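Putative lipoprotein (PDB 4Q1Z) is of unknown function but belongs to the DUF4876 family and is a putative lipoprotein built from two domains. Local coordinates at residues Val13-Asp18 and Leu96-Gln101; Thr65-Ala70 and Tyr79-Ser84. One frame throughout, in Å; residues are numbered along the deposited sequence.

Interaction 1. Residues Val13-Asp18 and Leu96-Gln101; sequences VDVYLD and LNIEVQ
L96 O is held from the neighbouring strand by Y16 N, which hydrogen-bonds to it at 2.8 Å, and by the CA-H of V15, whose CA lies 3.3 Å from the same oxygen L96 O. This is a parallel beta ladder, in which 13-18 runs beside 96-101 inside the mixed sheet near the start of the chain. Y16 straddles N97, giving its N-H to L96 O and taking I98 N-H on its own carbonyl; D18 does the same around E99. The ladder begins with L96 N to D14 O, at 2.7 Å, and reaches V100 N, which meets D18 O from above the carbonyl plane, 42° out of it. Y16, N97, D18 and E99 line the exposed face. There the Y16 side chain turns so that CG is anti to its carbonyl carbon (chi1 -45°), and N97 lies against it, its OD1 3.3 Å from Y16 CD2. The ring and amide planes are 26° apart, and the two side chains cross obliquely. The other face is apolar. I98 CG1 meets two carbons of the facing strand on one side, V15 CG1 and L17 CD2, each 4.0 Å away; the L17 and I98 side chains run side by side and point the same way. V66 of strand 60-72 closes over this group, touching L17, I98 and V100, while V52 and V54 of strand 51-57 flank V15. Strand 51-57 also bonds to the far edge of 13-18, making 13-18 an interior strand. At the end of the apolar row, V100 CG2 rests 4.0 Å from L17 CB.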
ATOM      1  N   VAL A  13      40.374  -6.859   1.461  1.00104.26           N
ATOM      2  CA  VAL A  13      39.965  -5.619   2.137  1.00100.99           C
ATOM      3  C   VAL A  13      38.835  -5.892   3.143  1.00 99.57           C
ATOM      4  O   VAL A  13      37.789  -6.448   2.787  1.00 97.25           O
ATOM      5  CB  VAL A  13      39.591  -4.512   1.110  1.00103.90           C
ATOM      6  CG1 VAL A  13      38.701  -3.430   1.716  1.00101.79           C
ATOM      7  CG2 VAL A  13      40.847  -3.887   0.528  1.00105.61           C
ATOM      8  N   ASP A  14      39.075  -5.496   4.407  1.00 94.39           N
ATOM      9  CA  ASP A  14      38.115  -5.603   5.503  1.00 91.95           C
ATOM     10  C   ASP A  14      37.131  -4.445   5.403  1.00 90.56           C
ATOM     11  O   ASP A  14      37.551  -3.290   5.319  1.00 89.81           O
ATOM     12  CB  ASP A  14      38.826  -5.614   6.875  1.00 95.06           C
ATOM     13  CG  ASP A  14      39.660  -6.853   7.181  1.00107.04           C
ATOM     14  OD1 ASP A  14      39.319  -7.949   6.667  1.00108.19           O
ATOM     15  OD2 ASP A  14      40.611  -6.740   7.983  1.00112.44           O
ATOM     16  N   VAL A  15      35.828  -4.761   5.339  1.00 82.63           N
ATOM     17  CA  VAL A  15      34.758  -3.781   5.208  1.00 79.06           C
ATOM     18  C   VAL A  15      33.926  -3.813   6.494  1.00 82.02           C
ATOM     19  O   VAL A  15      33.612  -4.900   6.976  1.00 81.87           O
ATOM     20  CB  VAL A  15      33.914  -4.058   3.933  1.00 81.03           C
ATOM     21  CG1 VAL A  15      32.765  -3.065   3.793  1.00 78.60           C
ATOM     22  CG2 VAL A  15      34.784  -4.041   2.680  1.00 81.91           C
ATOM     23  N   TYR A  16      33.621  -2.629   7.072  1.00 77.64           N
ATOM     24  CA  TYR A  16      32.806  -2.484   8.288  1.00 76.90           C
ATOM     25  C   TYR A  16      31.622  -1.567   7.992  1.00 78.15           C
ATOM     26  O   TYR A  16      31.811  -0.422   7.577  1.00 76.77           O
ATOM     27  CB  TYR A  16      33.619  -1.937   9.479  1.00 80.48           C
ATOM     28  CG  TYR A  16      34.972  -2.589   9.674  1.00 86.71           C
ATOM     29  CD1 TYR A  16      35.122  -3.701  10.499  1.00 89.76           C
ATOM     30  CD2 TYR A  16      36.106  -2.085   9.049  1.00 89.38           C
ATOM     31  CE1 TYR A  16      36.362  -4.308  10.679  1.00 93.13           C
ATOM     32  CE2 TYR A  16      37.351  -2.683   9.220  1.00 92.98           C
ATOM     33  CZ  TYR A  16      37.478  -3.796  10.036  1.00105.08           C
ATOM     34  OH  TYR A  16      38.723  -4.378  10.215  1.00110.96           O
ATOM     35  N   LEU A  17      30.407  -2.079   8.192  1.00 72.49           N
ATOM     36  CA  LEU A  17      29.205  -1.335   7.919  1.00 70.65           C
ATOM     37  C   LEU A  17      28.601  -0.779   9.200  1.00 76.09           C
ATOM     38  O   LEU A  17      28.138  -1.530  10.067  1.00 75.86           O
ATOM     39  CB  LEU A  17      28.166  -2.191   7.165  1.00 69.52           C
ATOM     40  CG  LEU A  17      28.641  -3.050   5.988  1.00 73.13           C
ATOM     41  CD1 LEU A  17      27.498  -3.801   5.412  1.00 71.39           C
ATOM     42  CD2 LEU A  17      29.255  -2.208   4.900  1.00 75.37           C
ATOM     43  N   ASP A  18      28.616   0.559   9.312  1.00 73.05           N
ATOM     44  CA  ASP A  18      28.010   1.287  10.419  1.00 71.59           C
ATOM     45  C   ASP A  18      26.580   1.513  10.006  1.00 71.81           C
ATOM     46  O   ASP A  18      26.270   2.513   9.352  1.00 70.91           O
ATOM     47  CB  ASP A  18      28.773   2.600  10.723  1.00 74.12           C
ATOM     48  CG  ASP A  18      28.386   3.346  11.997  1.00 81.01           C
ATOM     49  OD1 ASP A  18      27.392   2.945  12.649  1.00 78.48           O
ATOM     50  OD2 ASP A  18      29.087   4.326  12.347  1.00 91.05           O
ATOM     51  N   LEU A  96      38.113  -0.620   5.515  1.00 94.60           N
ATOM     52  CA  LEU A  96      37.223   0.408   4.974  1.00 91.40           C
ATOM     53  C   LEU A  96      35.914   0.454   5.752  1.00 89.48           C
ATOM     54  O   LEU A  96      35.299  -0.590   6.003  1.00 87.67           O
ATOM     55  CB  LEU A  96      36.957   0.158   3.478  1.00 91.42           C
ATOM     56  CG  LEU A  96      36.062   1.156   2.728  1.00 95.04           C
ATOM     57  CD1 LEU A  96      36.632   2.580   2.757  1.00 96.15           C
ATOM     58  CD2 LEU A  96      35.857   0.717   1.303  1.00 96.84           C
ATOM     59  N   ASN A  97      35.500   1.680   6.129  1.00 83.03           N
ATOM     60  CA  ASN A  97      34.278   1.924   6.885  1.00 80.45           C
ATOM     61  C   ASN A  97      33.267   2.670   6.032  1.00 81.22           C
ATOM     62  O   ASN A  97      33.586   3.720   5.461  1.00 80.76           O
ATOM     63  CB  ASN A  97      34.570   2.685   8.168  1.00 81.42           C
ATOM     64  CG  ASN A  97      35.557   1.988   9.069  1.00115.17           C
ATOM     65  OD1 ASN A  97      35.224   1.003   9.737  1.00110.09           O
ATOM     66  ND2 ASN A  97      36.798   2.487   9.111  1.00109.91           N
ATOM     67  N   ILE A  98      32.057   2.086   5.915  1.00 75.15           N
ATOM     68  CA  ILE A  98      30.914   2.627   5.170  1.00 72.55           C
ATOM     69  C   ILE A  98      29.793   2.920   6.122  1.00 71.03           C
ATOM     70  O   ILE A  98      29.360   2.035   6.854  1.00 69.45           O
ATOM     71  CB  ILE A  98      30.379   1.695   4.029  1.00 75.84           C
ATOM     72  CG1 ILE A  98      31.439   0.737   3.397  1.00 78.18           C
ATOM     73  CG2 ILE A  98      29.541   2.470   3.008  1.00 75.67           C
ATOM     74  CD1 ILE A  98      32.397   1.341   2.437  1.00 87.53           C
ATOM     75  N   GLU A  99      29.282   4.139   6.078  1.00 65.70           N
ATOM     76  CA  GLU A  99      28.111   4.521   6.856  1.00 62.78           C
ATOM     77  C   GLU A  99      26.895   4.127   6.062  1.00 61.15           C
ATOM     78  O   GLU A  99      26.748   4.560   4.923  1.00 59.11           O
ATOM     79  CB  GLU A  99      28.137   6.014   7.124  1.00 64.54           C
ATOM     80  CG  GLU A  99      27.152   6.469   8.174  1.00 72.30           C
ATOM     81  CD  GLU A  99      27.298   7.953   8.388  1.00 88.67           C
ATOM     82  OE1 GLU A  99      28.440   8.417   8.630  1.00 76.88           O
ATOM     83  OE2 GLU A  99      26.279   8.659   8.220  1.00 80.64           O
ATOM     84  N   VAL A 100      26.052   3.262   6.636  1.00 56.36           N
ATOM     85  CA  VAL A 100      24.871   2.704   5.972  1.00 53.74           C
ATOM     86  C   VAL A 100      23.617   3.221   6.679  1.00 59.22           C
ATOM     87  O   VAL A 100      23.371   2.878   7.836  1.00 59.75           O
ATOM     88  CB  VAL A 100      24.935   1.143   5.923  1.00 55.52           C
ATOM     89  CG1 VAL A 100      23.675   0.552   5.288  1.00 54.13           C
ATOM     90  CG2 VAL A 100      26.180   0.669   5.183  1.00 56.00           C
ATOM     91  N   GLN A 101      22.828   4.051   5.991  1.00 56.09           N
ATOM     92  CA  GLN A 101      21.620   4.618   6.587  1.00 55.48           C
ATOM     93  C   GLN A 101      20.394   3.887   6.071  1.00 57.89           C
ATOM     94  O   GLN A 101      20.433   3.311   4.989  1.00 58.40           O
ATOM     95  CB  GLN A 101      21.541   6.126   6.337  1.00 57.58           C
ATOM     96  CG  GLN A 101      22.742   6.895   6.954  1.00 83.65           C
ATOM     97  CD  GLN A 101      22.360   8.118   7.774  1.00103.92           C
ATOM     98  OE1 GLN A 101      21.253   8.215   8.347  1.00101.41           O
ATOM     99  NE2 GLN A 101      23.290   9.072   7.870  1.00 84.29           N
TER

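Interaction 2. Residues Thr65-Ala70 and Tyr79-Ser84; sequences TVSGTA and YINGNS
Y79 gives its OH proton to S67 OG at 2.8 Å, reaching two residues from N81, the partner of S67 in the antiparallel beta hairpin of strands 60-72 and 77-89. The ring can reach that far because CG is anti to the backbone N (chi1 178°), which starts it along the sheet; on the way CD1 passes 3.4 Å from G68 O. Behind this pair stands the backbone ladder. G68 and I80 exchange two hydrogen bonds, the longer being G68 N to I80 O at 3.3 Å, and V66 and G82 exchange two more, with V66 N to G82 O at 2.8 Å. S67 with N81 and T69 with Y79 are non-hydrogen-bonded pairs. On the face opposite the tyrosine, I80 has CG1 between its backbone N and carbonyl carbon (chi1 63°), and this carbon comes to 3.3 Å from G68 O. A70 CB lies against the other branch, 3.9 Å from I80 CG2, and L30 of strand 24-35 packs on I80 and V66. Further out, residues from much later in the chain fix the hydroxyl pair: S67 OG is hydrogen-bonded to E362 OE1, and Y79 OH to E361 N. Both buried hydroxyls are therefore satisfied, and R360 packs on T69 and Y79, so this end of the hairpin is where a distant part of the chain docks. At the other end, T65 CG2 lies 3.8 Å from N83 CB.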
ATOM      1  N   THR A  65      29.814   0.736  -2.956  1.00 80.63           N
ATOM      2  CA  THR A  65      28.392   0.973  -2.669  1.00 76.68           C
ATOM      3  C   THR A  65      27.776  -0.218  -1.932  1.00 73.85           C
ATOM      4  O   THR A  65      28.067  -1.378  -2.256  1.00 73.65           O
ATOM      5  CB  THR A  65      27.612   1.284  -3.954  1.00 85.77           C
ATOM      6  OG1 THR A  65      28.035   0.383  -4.970  1.00 94.64           O
ATOM      7  CG2 THR A  65      27.838   2.696  -4.446  1.00 83.53           C
ATOM      8  N   VAL A  66      26.938   0.094  -0.926  1.00 64.59           N
ATOM      9  CA  VAL A  66      26.201  -0.846  -0.078  1.00 62.01           C
ATOM     10  C   VAL A  66      24.721  -0.644  -0.333  1.00 63.59           C
ATOM     11  O   VAL A  66      24.273   0.496  -0.377  1.00 61.70           O
ATOM     12  CB  VAL A  66      26.543  -0.693   1.433  1.00 64.93           C
ATOM     13  CG1 VAL A  66      25.800  -1.722   2.287  1.00 63.68           C
ATOM     14  CG2 VAL A  66      28.044  -0.768   1.681  1.00 65.86           C
ATOM     15  N   SER A  67      23.976  -1.743  -0.562  1.00 61.06           N
ATOM     16  CA  SER A  67      22.529  -1.740  -0.808  1.00 59.80           C
ATOM     17  C   SER A  67      21.906  -3.088  -0.443  1.00 62.01           C
ATOM     18  O   SER A  67      22.461  -4.152  -0.731  1.00 62.57           O
ATOM     19  CB  SER A  67      22.213  -1.393  -2.260  1.00 64.87           C
ATOM     20  OG  SER A  67      20.815  -1.253  -2.462  1.00 75.97           O
ATOM     21  N   GLY A  68      20.748  -3.013   0.186  1.00 55.86           N
ATOM     22  CA  GLY A  68      20.006  -4.174   0.649  1.00 54.38           C
ATOM     23  C   GLY A  68      18.902  -3.775   1.589  1.00 57.28           C
ATOM     24  O   GLY A  68      18.537  -2.595   1.660  1.00 55.66           O
ATOM     25  N   THR A  69      18.386  -4.757   2.336  1.00 56.90           N
ATOM     26  CA  THR A  69      17.253  -4.573   3.244  1.00 57.45           C
ATOM     27  C   THR A  69      17.565  -5.115   4.640  1.00 65.43           C
ATOM     28  O   THR A  69      18.130  -6.196   4.785  1.00 67.50           O
ATOM     29  CB  THR A  69      15.967  -5.211   2.618  1.00 62.64           C
ATOM     30  OG1 THR A  69      15.524  -4.362   1.566  1.00 64.29           O
ATOM     31  CG2 THR A  69      14.805  -5.364   3.600  1.00 57.25           C
ATOM     32  N   ALA A  70      17.168  -4.347   5.664  1.00 62.47           N
ATOM     33  CA  ALA A  70      17.265  -4.750   7.053  1.00 62.63           C
ATOM     34  C   ALA A  70      15.863  -4.857   7.623  1.00 67.57           C
ATOM     35  O   ALA A  70      15.003  -4.032   7.309  1.00 66.19           O
ATOM     36  CB  ALA A  70      18.096  -3.758   7.840  1.00 63.50           C
ATOM     37  N   TYR A  79      15.005  -0.066   3.739  1.00 55.31           N
ATOM     38  CA  TYR A  79      15.872  -0.085   2.577  1.00 55.20           C
ATOM     39  C   TYR A  79      17.143   0.628   3.032  1.00 59.83           C
ATOM     40  O   TYR A  79      17.105   1.796   3.455  1.00 58.16           O
ATOM     41  CB  TYR A  79      15.217   0.542   1.331  1.00 55.81           C
ATOM     42  CG  TYR A  79      16.155   0.553   0.142  1.00 58.13           C
ATOM     43  CD1 TYR A  79      16.659  -0.635  -0.389  1.00 59.93           C
ATOM     44  CD2 TYR A  79      16.589   1.750  -0.415  1.00 59.50           C
ATOM     45  CE1 TYR A  79      17.548  -0.626  -1.461  1.00 61.39           C
ATOM     46  CE2 TYR A  79      17.478   1.770  -1.488  1.00 61.26           C
ATOM     47  CZ  TYR A  79      17.968   0.582  -1.994  1.00 70.03           C
ATOM     48  OH  TYR A  79      18.855   0.626  -3.037  1.00 78.38           O
ATOM     49  N   ILE A  80      18.251  -0.114   3.078  1.00 57.44           N
ATOM     50  CA  ILE A  80      19.497   0.446   3.602  1.00 56.22           C
ATOM     51  C   ILE A  80      20.456   0.720   2.449  1.00 61.46           C
ATOM     52  O   ILE A  80      20.456  -0.002   1.454  1.00 62.36           O
ATOM     53  CB  ILE A  80      20.075  -0.457   4.734  1.00 58.83           C
ATOM     54  CG1 ILE A  80      20.461  -1.881   4.234  1.00 59.47           C
ATOM     55  CG2 ILE A  80      19.067  -0.528   5.903  1.00 56.68           C
ATOM     56  CD1 ILE A  80      21.107  -2.804   5.249  1.00 59.56           C
ATOM     57  N   ASN A  81      21.206   1.822   2.544  1.00 58.84           N
ATOM     58  CA  ASN A  81      22.115   2.268   1.491  1.00 59.19           C
ATOM     59  C   ASN A  81      23.308   3.027   2.063  1.00 62.57           C
ATOM     60  O   ASN A  81      23.193   3.694   3.082  1.00 62.24           O
ATOM     61  CB  ASN A  81      21.364   3.159   0.473  1.00 60.95           C
ATOM     62  CG  ASN A  81      21.639   2.821  -0.974  1.00103.47           C
ATOM     63  OD1 ASN A  81      22.794   2.750  -1.422  1.00105.75           O
ATOM     64  ND2 ASN A  81      20.582   2.627  -1.755  1.00 97.42           N
ATOM     65  N   GLY A  82      24.433   2.934   1.381  1.00 60.02           N
ATOM     66  CA  GLY A  82      25.657   3.608   1.771  1.00 61.66           C
ATOM     67  C   GLY A  82      26.689   3.571   0.674  1.00 68.99           C
ATOM     68  O   GLY A  82      26.559   2.796  -0.269  1.00 68.26           O
ATOM     69  N   ASN A  83      27.697   4.437   0.766  1.00 70.42           N
ATOM     70  CA  ASN A  83      28.795   4.462  -0.194  1.00 73.84           C
ATOM     71  C   ASN A  83      30.044   5.106   0.388  1.00 82.19           C
ATOM     72  O   ASN A  83      29.991   5.792   1.404  1.00 82.21           O
ATOM     73  CB  ASN A  83      28.419   5.129  -1.526  1.00 76.88           C
ATOM     74  CG  ASN A  83      28.004   6.560  -1.444  1.00 95.05           C
ATOM     75  OD1 ASN A  83      28.835   7.460  -1.321  1.00 93.55           O
ATOM     76  ND2 ASN A  83      26.717   6.797  -1.619  1.00 85.98           N
ATOM     77  N   SER A  84      31.168   4.822  -0.248  1.00 82.35           N
ATOM     78  CA  SER A  84      32.496   5.340   0.025  1.00 84.77           C
ATOM     79  C   SER A  84      33.068   5.637  -1.340  1.00 92.18           C
ATOM     80  O   SER A  84      33.297   4.707  -2.125  1.00 91.67           O
ATOM     81  CB  SER A  84      33.328   4.328   0.810  1.00 89.87           C
ATOM     82  OG  SER A  84      34.016   4.928   1.898  1.00101.68           O
TER

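Both contacts belong to one mixed sheet, where strands 77-89 and 95-105 are neighbours, and a probable hydrogen bond from Q101 N to N81 O joins them directly. Interaction 2 is local, a hairpin with a short turn; interaction 1 brings together strands far apart in sequence and encloses the hairpin along the chain. Interaction 1 is partly buried, with one polar exposed face and one apolar face, whereas most of interaction 2 is buried, even its hydroxyl pair, which meets the later chain. The apolar side of interaction 1 runs on to strand 77-89, where I98 CD1 packs on S84 CB and L96 CD1 lies near S84 OG.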